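Local coordinates for protein ATP-dependent DNA helicase PIF1 (Candida albicans, PDB 7OTJ) that probably couples ATP hydrolysis to 5'-3' unwinding of DNA, including G-quadruplex structures, and so maintains nuclear and mitochondrial genome stability, at residues 299-304 against 441-446; 391-396 against 423-428. All coordinates share one frame; numbering follows the deposited sequence.

Contact 1: residues 299-304 against 441-446; sequences KNFDDQ and QFPLIL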
ATOM      1  N   LYS A 299      -3.023  10.392  -7.002  1.00 73.59           N
ATOM      2  CA  LYS A 299      -2.846  10.092  -8.417  1.00 74.83           C
ATOM      3  C   LYS A 299      -1.387  10.301  -8.791  1.00 79.63           C
ATOM      4  O   LYS A 299      -0.726  11.199  -8.260  1.00 72.67           O
ATOM      5  CB  LYS A 299      -3.747  10.965  -9.305  1.00 67.15           C
ATOM      6  CG  LYS A 299      -3.612  10.679 -10.794  1.00 67.91           C
ATOM      7  CD  LYS A 299      -4.702  11.350 -11.607  1.00 71.38           C
ATOM      8  CE  LYS A 299      -6.065  10.701 -11.362  1.00 81.39           C
ATOM      9  NZ  LYS A 299      -6.183   9.302 -11.875  1.00 75.09           N
ATOM     10  N   ASN A 300      -0.887   9.464  -9.701  1.00 78.94           N
ATOM     11  CA  ASN A 300       0.469   9.605 -10.231  1.00 77.01           C
ATOM     12  C   ASN A 300       0.445  10.628 -11.360  1.00 76.26           C
ATOM     13  O   ASN A 300       0.171  10.303 -12.513  1.00 92.38           O
ATOM     14  CB  ASN A 300       1.004   8.260 -10.711  1.00 74.43           C
ATOM     15  CG  ASN A 300       1.063   7.226  -9.604  1.00 83.18           C
ATOM     16  OD1 ASN A 300       2.093   7.058  -8.950  1.00 78.89           O
ATOM     17  ND2 ASN A 300      -0.043   6.521  -9.393  1.00 92.83           N
ATOM     18  N   PHE A 301       0.714  11.891 -11.025  1.00 78.71           N
ATOM     19  CA  PHE A 301       0.778  12.915 -12.063  1.00 77.67           C
ATOM     20  C   PHE A 301       2.129  12.912 -12.766  1.00 90.46           C
ATOM     21  O   PHE A 301       2.215  12.691 -13.978  1.00 94.52           O
ATOM     22  CB  PHE A 301       0.508  14.294 -11.460  1.00 78.39           C
ATOM     23  CG  PHE A 301      -0.923  14.527 -11.097  1.00 81.50           C
ATOM     24  CD1 PHE A 301      -1.886  14.655 -12.083  1.00 80.34           C
ATOM     25  CD2 PHE A 301      -1.306  14.634  -9.773  1.00 82.20           C
ATOM     26  CE1 PHE A 301      -3.206  14.874 -11.758  1.00 83.63           C
ATOM     27  CE2 PHE A 301      -2.626  14.856  -9.438  1.00 77.12           C
ATOM     28  CZ  PHE A 301      -3.576  14.977 -10.432  1.00 88.35           C
ATOM     29  N   ASP A 302       3.192  13.134 -12.009  1.00 98.03           N
ATOM     30  CA  ASP A 302       4.533  13.298 -12.538  1.00 97.11           C
ATOM     31  C   ASP A 302       5.349  12.042 -12.263  1.00 95.75           C
ATOM     32  O   ASP A 302       4.855  11.051 -11.718  1.00 96.61           O
ATOM     33  CB  ASP A 302       5.195  14.534 -11.919  1.00 95.60           C
ATOM     34  CG  ASP A 302       6.291  15.111 -12.792  1.00112.44           C
ATOM     35  OD1 ASP A 302       6.464  14.627 -13.932  1.00128.00           O
ATOM     36  OD2 ASP A 302       6.982  16.048 -12.336  1.00111.81           O
ATOM     37  N   ASP A 303       6.619  12.098 -12.649  1.00103.98           N
ATOM     38  CA  ASP A 303       7.588  11.123 -12.179  1.00106.68           C
ATOM     39  C   ASP A 303       8.049  11.440 -10.766  1.00107.48           C
ATOM     40  O   ASP A 303       8.532  10.545 -10.063  1.00105.20           O
ATOM     41  CB  ASP A 303       8.787  11.082 -13.131  1.00113.79           C
ATOM     42  CG  ASP A 303       9.716   9.919 -12.854  1.00125.13           C
ATOM     43  OD1 ASP A 303       9.270   8.934 -12.227  1.00126.33           O
ATOM     44  OD2 ASP A 303      10.895   9.994 -13.259  1.00125.26           O
ATOM     45  N   GLN A 304       7.887  12.689 -10.331  1.00106.82           N
ATOM     46  CA  GLN A 304       8.250  13.137  -8.995  1.00101.89           C
ATOM     47  C   GLN A 304       7.056  13.197  -8.052  1.00107.22           C
ATOM     48  O   GLN A 304       7.170  12.800  -6.891  1.00110.05           O
ATOM     49  CB  GLN A 304       8.919  14.514  -9.067  1.00105.09           C
ATOM     50  CG  GLN A 304      10.078  14.693  -8.101  1.00114.94           C
ATOM     51  CD  GLN A 304      10.895  15.938  -8.393  1.00122.10           C
ATOM     52  OE1 GLN A 304      10.541  16.736  -9.263  1.00125.90           O
ATOM     53  NE2 GLN A 304      11.997  16.106  -7.671  1.00110.30           N
ATOM     54  N   GLN A 441     -13.260  14.684  -8.705  1.00 60.39           N
ATOM     55  CA  GLN A 441     -12.849  15.234  -7.424  1.00 54.13           C
ATOM     56  C   GLN A 441     -11.373  15.583  -7.523  1.00 57.38           C
ATOM     57  O   GLN A 441     -10.645  15.035  -8.354  1.00 61.11           O
ATOM     58  CB  GLN A 441     -13.102  14.233  -6.289  1.00 52.40           C
ATOM     59  CG  GLN A 441     -12.703  14.710  -4.894  1.00 59.83           C
ATOM     60  CD  GLN A 441     -13.565  15.853  -4.398  1.00 66.64           C
ATOM     61  OE1 GLN A 441     -13.359  17.011  -4.767  1.00 71.97           O
ATOM     62  NE2 GLN A 441     -14.542  15.531  -3.558  1.00 63.44           N
ATOM     63  N   PHE A 442     -10.941  16.503  -6.674  1.00 55.11           N
ATOM     64  CA  PHE A 442      -9.518  16.752  -6.541  1.00 55.19           C
ATOM     65  C   PHE A 442      -8.837  15.514  -5.966  1.00 61.24           C
ATOM     66  O   PHE A 442      -9.380  14.869  -5.062  1.00 61.57           O
ATOM     67  CB  PHE A 442      -9.265  17.962  -5.644  1.00 58.52           C
ATOM     68  CG  PHE A 442      -9.848  19.235  -6.180  1.00 66.06           C
ATOM     69  CD1 PHE A 442      -9.114  20.042  -7.031  1.00 65.42           C
ATOM     70  CD2 PHE A 442     -11.138  19.613  -5.852  1.00 64.30           C
ATOM     71  CE1 PHE A 442      -9.650  21.206  -7.534  1.00 73.26           C
ATOM     72  CE2 PHE A 442     -11.681  20.776  -6.353  1.00 71.66           C
ATOM     73  CZ  PHE A 442     -10.936  21.576  -7.194  1.00 81.29           C
ATOM     74  N   PRO A 443      -7.664  15.148  -6.470  1.00 59.43           N
ATOM     75  CA  PRO A 443      -6.994  13.920  -6.006  1.00 59.90           C
ATOM     76  C   PRO A 443      -6.281  14.109  -4.671  1.00 60.92           C
ATOM     77  O   PRO A 443      -5.062  13.951  -4.558  1.00 69.69           O
ATOM     78  CB  PRO A 443      -6.021  13.630  -7.155  1.00 56.61           C
ATOM     79  CG  PRO A 443      -5.668  14.983  -7.664  1.00 60.60           C
ATOM     80  CD  PRO A 443      -6.929  15.799  -7.568  1.00 54.70           C
ATOM     81  N   LEU A 444      -7.054  14.413  -3.629  1.00 51.01           N
ATOM     82  CA  LEU A 444      -6.485  14.691  -2.318  1.00 56.88           C
ATOM     83  C   LEU A 444      -7.353  14.078  -1.231  1.00 60.31           C
ATOM     84  O   LEU A 444      -8.578  14.009  -1.363  1.00 55.91           O
ATOM     85  CB  LEU A 444      -6.355  16.203  -2.072  1.00 59.40           C
ATOM     86  CG  LEU A 444      -5.479  17.025  -3.020  1.00 64.62           C
ATOM     87  CD1 LEU A 444      -5.641  18.512  -2.740  1.00 69.78           C
ATOM     88  CD2 LEU A 444      -4.021  16.612  -2.902  1.00 67.22           C
ATOM     89  N   ILE A 445      -6.698  13.607  -0.172  1.00 60.36           N
ATOM     90  CA  ILE A 445      -7.343  13.186   1.063  1.00 56.15           C
ATOM     91  C   ILE A 445      -6.564  13.800   2.217  1.00 57.17           C
ATOM     92  O   ILE A 445      -5.345  13.973   2.137  1.00 55.05           O
ATOM     93  CB  ILE A 445      -7.411  11.649   1.204  1.00 53.24           C
ATOM     94  CG1 ILE A 445      -6.014  11.045   1.110  1.00 53.83           C
ATOM     95  CG2 ILE A 445      -8.348  11.048   0.160  1.00 51.89           C
ATOM     96  CD1 ILE A 445      -5.985   9.580   1.411  1.00 56.55           C
ATOM     97  N   LEU A 446      -7.278  14.156   3.287  1.00 61.49           N
ATOM     98  CA  LEU A 446      -6.608  14.661   4.483  1.00 74.06           C
ATOM     99  C   LEU A 446      -5.703  13.562   5.022  1.00 74.95           C
ATOM    100  O   LEU A 446      -6.195  12.515   5.457  1.00 70.86           O
ATOM    101  CB  LEU A 446      -7.611  15.091   5.556  1.00 60.91           C
ATOM    102  CG  LEU A 446      -8.488  16.321   5.316  1.00 71.12           C
ATOM    103  CD1 LEU A 446      -9.533  16.448   6.415  1.00 62.84           C
ATOM    104  CD2 LEU A 446      -7.639  17.573   5.240  1.00 67.26           C
TER
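Phe301 meets Pro443 edge-on: Pro443 CG lies near the plane of the aromatic ring, 3.5 Å from Phe301 CZ and equally close to the neighbouring CE2. The two side chains cross at about a right angle, so the proline ring abuts the rim of the phenyl group and does not stack on it. Phe301 CG lies opposite its own carbonyl carbon (chi1 -73°), which sends the ring toward the proline. A second apolar touch runs through the start of Lys299, whose CB is 4.1 Å from Pro443 CB. The same lysine also covers one face of Phe301, with Lys299 CG 4.2 Å above the ring plane, over its centre. Beyond that the lysine bends at chi3 and chi4, carrying its ammonium away to a cation-pi contact with Trp426.

No hydrogen bond joins the two segments; their polar groups are bonded within each segment or to other parts of the chain. Leu444 N bonds to Phe442 O (2.8 Å), closing an inverse gamma turn centred on Pro443. Just before it, Phe442 N donates to Gln441 OE1 at 3.1 Å, approaching in the carbonyl plane but from the flank, with a C=O...N angle of 99°. Gln441 NE2 is in turn held by the backbone oxygens of Tyr261 and Pro284. On the other segment, Asp302 forms a salt bridge with Arg417.

Backbone hydrogen bonds pair Pro443, through its O, with Ile298, and Ile445 with Met296. They place the gamma turn at a break in strand 435-446, where it pairs antiparallel with strand 294-297, beside the loop joining strands 294-297 and 310-316 of the SH3-like 2B domain of Pif1 helicases.

Contact 2: residues 391-396 against 423-428; sequences KDDLMK and PEQWTT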
ATOM      1  N   LYS A 391     -12.493  15.677 -23.823  1.00148.44           N
ATOM      2  CA  LYS A 391     -13.525  16.693 -24.020  1.00142.19           C
ATOM      3  C   LYS A 391     -14.895  16.194 -23.567  1.00140.00           C
ATOM      4  O   LYS A 391     -15.643  16.927 -22.908  1.00134.28           O
ATOM      5  CB  LYS A 391     -13.555  17.132 -25.484  1.00133.99           C
ATOM      6  CG  LYS A 391     -12.310  17.897 -25.916  1.00113.05           C
ATOM      7  CD  LYS A 391     -12.505  18.552 -27.272  1.00116.24           C
ATOM      8  CE  LYS A 391     -11.323  19.435 -27.634  1.00112.38           C
ATOM      9  NZ  LYS A 391     -11.541  20.145 -28.925  1.00110.13           N
ATOM     10  N   ASP A 392     -15.248  14.954 -23.928  1.00150.58           N
ATOM     11  CA  ASP A 392     -16.495  14.343 -23.470  1.00153.38           C
ATOM     12  C   ASP A 392     -16.628  14.340 -21.949  1.00145.73           C
ATOM     13  O   ASP A 392     -17.733  14.145 -21.432  1.00142.81           O
ATOM     14  CB  ASP A 392     -16.603  12.912 -24.007  1.00155.54           C
ATOM     15  CG  ASP A 392     -16.539  12.848 -25.527  1.00160.18           C
ATOM     16  OD1 ASP A 392     -16.875  13.857 -26.182  1.00163.79           O
ATOM     17  OD2 ASP A 392     -16.156  11.787 -26.068  1.00155.20           O
ATOM     18  N   ASP A 393     -15.525  14.545 -21.223  1.00136.01           N
ATOM     19  CA  ASP A 393     -15.522  14.617 -19.769  1.00123.90           C
ATOM     20  C   ASP A 393     -15.230  16.013 -19.234  1.00126.74           C
ATOM     21  O   ASP A 393     -15.488  16.269 -18.054  1.00110.65           O
ATOM     22  CB  ASP A 393     -14.501  13.626 -19.188  1.00113.39           C
ATOM     23  CG  ASP A 393     -14.867  12.177 -19.473  1.00114.90           C
ATOM     24  OD1 ASP A 393     -16.076  11.855 -19.493  1.00107.37           O
ATOM     25  OD2 ASP A 393     -13.947  11.358 -19.680  1.00124.48           O
ATOM     26  N   LEU A 394     -14.699  16.911 -20.070  1.00137.12           N
ATOM     27  CA  LEU A 394     -14.480  18.295 -19.654  1.00129.16           C
ATOM     28  C   LEU A 394     -15.798  19.027 -19.446  1.00126.44           C
ATOM     29  O   LEU A 394     -15.874  19.934 -18.607  1.00124.06           O
ATOM     30  CB  LEU A 394     -13.629  19.038 -20.686  1.00123.43           C
ATOM     31  CG  LEU A 394     -12.116  18.819 -20.651  1.00129.35           C
ATOM     32  CD1 LEU A 394     -11.418  19.799 -21.582  1.00122.37           C
ATOM     33  CD2 LEU A 394     -11.585  18.951 -19.232  1.00126.81           C
ATOM     34  N   MET A 395     -16.830  18.672 -20.217  1.00128.93           N
ATOM     35  CA  MET A 395     -18.150  19.264 -20.023  1.00127.90           C
ATOM     36  C   MET A 395     -18.620  19.100 -18.583  1.00124.98           C
ATOM     37  O   MET A 395     -19.187  20.029 -17.996  1.00126.45           O
ATOM     38  CB  MET A 395     -19.155  18.633 -20.990  1.00125.05           C
ATOM     39  CG  MET A 395     -18.998  19.069 -22.443  1.00135.34           C
ATOM     40  SD  MET A 395     -19.419  20.807 -22.707  1.00156.83           S
ATOM     41  CE  MET A 395     -19.243  20.947 -24.487  1.00118.00           C
ATOM     42  N   LYS A 396     -18.403  17.920 -18.001  1.00119.61           N
ATOM     43  CA  LYS A 396     -18.800  17.678 -16.618  1.00118.48           C
ATOM     44  C   LYS A 396     -18.035  18.545 -15.622  1.00121.90           C
ATOM     45  O   LYS A 396     -18.528  18.771 -14.511  1.00118.36           O
ATOM     46  CB  LYS A 396     -18.614  16.200 -16.282  1.00108.75           C
ATOM     47  CG  LYS A 396     -19.472  15.272 -17.125  1.00114.28           C
ATOM     48  CD  LYS A 396     -18.670  14.083 -17.623  1.00104.89           C
ATOM     49  CE  LYS A 396     -18.027  13.329 -16.470  1.00 91.76           C
ATOM     50  NZ  LYS A 396     -19.030  12.779 -15.515  1.00 83.05           N
ATOM     51  N   PRO A 423      -8.951  19.137 -10.538  1.00 72.46           N
ATOM     52  CA  PRO A 423      -9.780  17.944 -10.343  1.00 64.61           C
ATOM     53  C   PRO A 423      -9.467  16.864 -11.370  1.00 71.28           C
ATOM     54  O   PRO A 423      -9.055  17.145 -12.499  1.00 68.91           O
ATOM     55  CB  PRO A 423     -11.210  18.472 -10.507  1.00 64.35           C
ATOM     56  CG  PRO A 423     -11.068  19.680 -11.355  1.00 75.06           C
ATOM     57  CD  PRO A 423      -9.754  20.297 -10.962  1.00 81.84           C
ATOM     58  N   GLU A 424      -9.680  15.614 -10.957  1.00 66.94           N
ATOM     59  CA  GLU A 424      -9.419  14.442 -11.780  1.00 60.03           C
ATOM     60  C   GLU A 424     -10.668  13.576 -11.832  1.00 62.04           C
ATOM     61  O   GLU A 424     -11.594  13.744 -11.036  1.00 68.55           O
ATOM     62  CB  GLU A 424      -8.249  13.622 -11.232  1.00 64.07           C
ATOM     63  CG  GLU A 424      -6.909  14.303 -11.361  1.00 67.25           C
ATOM     64  CD  GLU A 424      -6.552  14.582 -12.801  1.00 76.40           C
ATOM     65  OE1 GLU A 424      -6.233  15.745 -13.121  1.00 86.14           O
ATOM     66  OE2 GLU A 424      -6.607  13.638 -13.618  1.00 80.85           O
ATOM     67  N   GLN A 425     -10.691  12.646 -12.785  1.00 65.78           N
ATOM     68  CA  GLN A 425     -11.824  11.748 -12.966  1.00 55.18           C
ATOM     69  C   GLN A 425     -11.410  10.308 -12.688  1.00 60.83           C
ATOM     70  O   GLN A 425     -10.393   9.836 -13.208  1.00 62.02           O
ATOM     71  CB  GLN A 425     -12.404  11.865 -14.378  1.00 54.72           C
ATOM     72  CG  GLN A 425     -13.632  10.986 -14.597  1.00 61.54           C
ATOM     73  CD  GLN A 425     -14.064  10.908 -16.050  1.00 64.20           C
ATOM     74  OE1 GLN A 425     -13.266  11.112 -16.964  1.00 73.49           O
ATOM     75  NE2 GLN A 425     -15.334  10.600 -16.268  1.00 64.96           N
ATOM     76  N   TRP A 426     -12.200   9.622 -11.868  1.00 63.47           N
ATOM     77  CA  TRP A 426     -12.091   8.185 -11.653  1.00 56.63           C
ATOM     78  C   TRP A 426     -13.315   7.519 -12.262  1.00 53.27           C
ATOM     79  O   TRP A 426     -14.444   7.971 -12.048  1.00 61.10           O
ATOM     80  CB  TRP A 426     -11.985   7.847 -10.162  1.00 60.54           C
ATOM     81  CG  TRP A 426     -10.705   8.301  -9.507  1.00 62.57           C
ATOM     82  CD1 TRP A 426      -9.604   7.540  -9.241  1.00 59.46           C
ATOM     83  CD2 TRP A 426     -10.404   9.618  -9.030  1.00 66.25           C
ATOM     84  NE1 TRP A 426      -8.635   8.299  -8.630  1.00 61.93           N
ATOM     85  CE2 TRP A 426      -9.101   9.580  -8.490  1.00 65.26           C
ATOM     86  CE3 TRP A 426     -11.109  10.826  -9.011  1.00 59.20           C
ATOM     87  CZ2 TRP A 426      -8.489  10.703  -7.935  1.00 60.18           C
ATOM     88  CZ3 TRP A 426     -10.498  11.942  -8.460  1.00 64.18           C
ATOM     89  CH2 TRP A 426      -9.201  11.872  -7.930  1.00 59.36           C
ATOM     90  N   THR A 427     -13.093   6.450 -13.021  1.00 59.94           N
ATOM     91  CA  THR A 427     -14.159   5.802 -13.771  1.00 57.83           C
ATOM     92  C   THR A 427     -14.162   4.311 -13.484  1.00 56.54           C
ATOM     93  O   THR A 427     -13.100   3.686 -13.399  1.00 61.61           O
ATOM     94  CB  THR A 427     -14.008   6.025 -15.279  1.00 58.59           C
ATOM     95  OG1 THR A 427     -12.753   5.487 -15.715  1.00 65.15           O
ATOM     96  CG2 THR A 427     -14.076   7.504 -15.621  1.00 56.51           C
ATOM     97  N   THR A 428     -15.352   3.769 -13.260  1.00 54.67           N
ATOM     98  CA  THR A 428     -15.606   2.352 -13.451  1.00 53.76           C
ATOM     99  C   THR A 428     -16.054   2.153 -14.896  1.00 59.74           C
ATOM    100  O   THR A 428     -16.978   2.829 -15.361  1.00 64.94           O
ATOM    101  CB  THR A 428     -16.666   1.861 -12.466  1.00 47.26           C
ATOM    102  OG1 THR A 428     -16.116   1.858 -11.142  1.00 59.95           O
ATOM    103  CG2 THR A 428     -17.124   0.469 -12.816  1.00 49.96           C
TER
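Gln425 reaches from its strand to the carboxylate of Asp393 of helix 389-394, and this polar pair makes up most of the contact. Gln425 has the larger share of buried surface. Its CG is anti to the backbone N (chi1 -178°) and the chain stays extended beyond it, so the amide is held well out from the strand. The amide carbon CD of Gln425 lies 3.7 Å from Asp393 OD2 and equally far from the carboxylate carbon, Asp393 CG.

Asp393 comes from the helix with its CA-CB bond directed at the strand and its CG anti to the carbonyl carbon (chi1 -65°). Carboxylate and amide are turned against each other, their planes 79° apart, so the two flat groups meet steeply and not in a common plane. Asp393 CB lies farther off, 4.2 Å from Gln425 CD.

Lys396, three residues further on, bends at chi2, chi3 and chi4 and crosses the end of Gln425 at about a right angle, bringing its CE methylene to 4.7 Å from Gln425 CD. Its ammonium leads away from the amide to a weak hydrogen bond with Ser438 OG, while its aliphatic part touches Ile440. Lys396 N also makes a weak 3.4 Å bond to Asp393 O, linking the two residues that approach the glutamine.

This surface contact sets the short helix 389-394 against one side of the hairpin formed by strands 424-429 and 435-446. Trp426, next along the strand, lies on the other side, where it packs on Pro443.

Overall arrangement
From the N terminus, the chain first supplies residues 299-304, in the loop after strand 294-297, then strand 310-316 and a long unmodelled stretch (324-387) before helix 389-394. Contact 2 closes a short loop from that helix, through strands 404-409 and 416-420, back to strand 424-429. The next strand, 435-446, then completes contact 1, so contact 2 is nested inside the larger loop. Their centres lie about 15 Å apart, and they join where the two neighbouring strands pair, with a probable hydrogen bond from Glu424 N to Gln441 O. Together they tie one loop and one peripheral helix to the same antiparallel sheet.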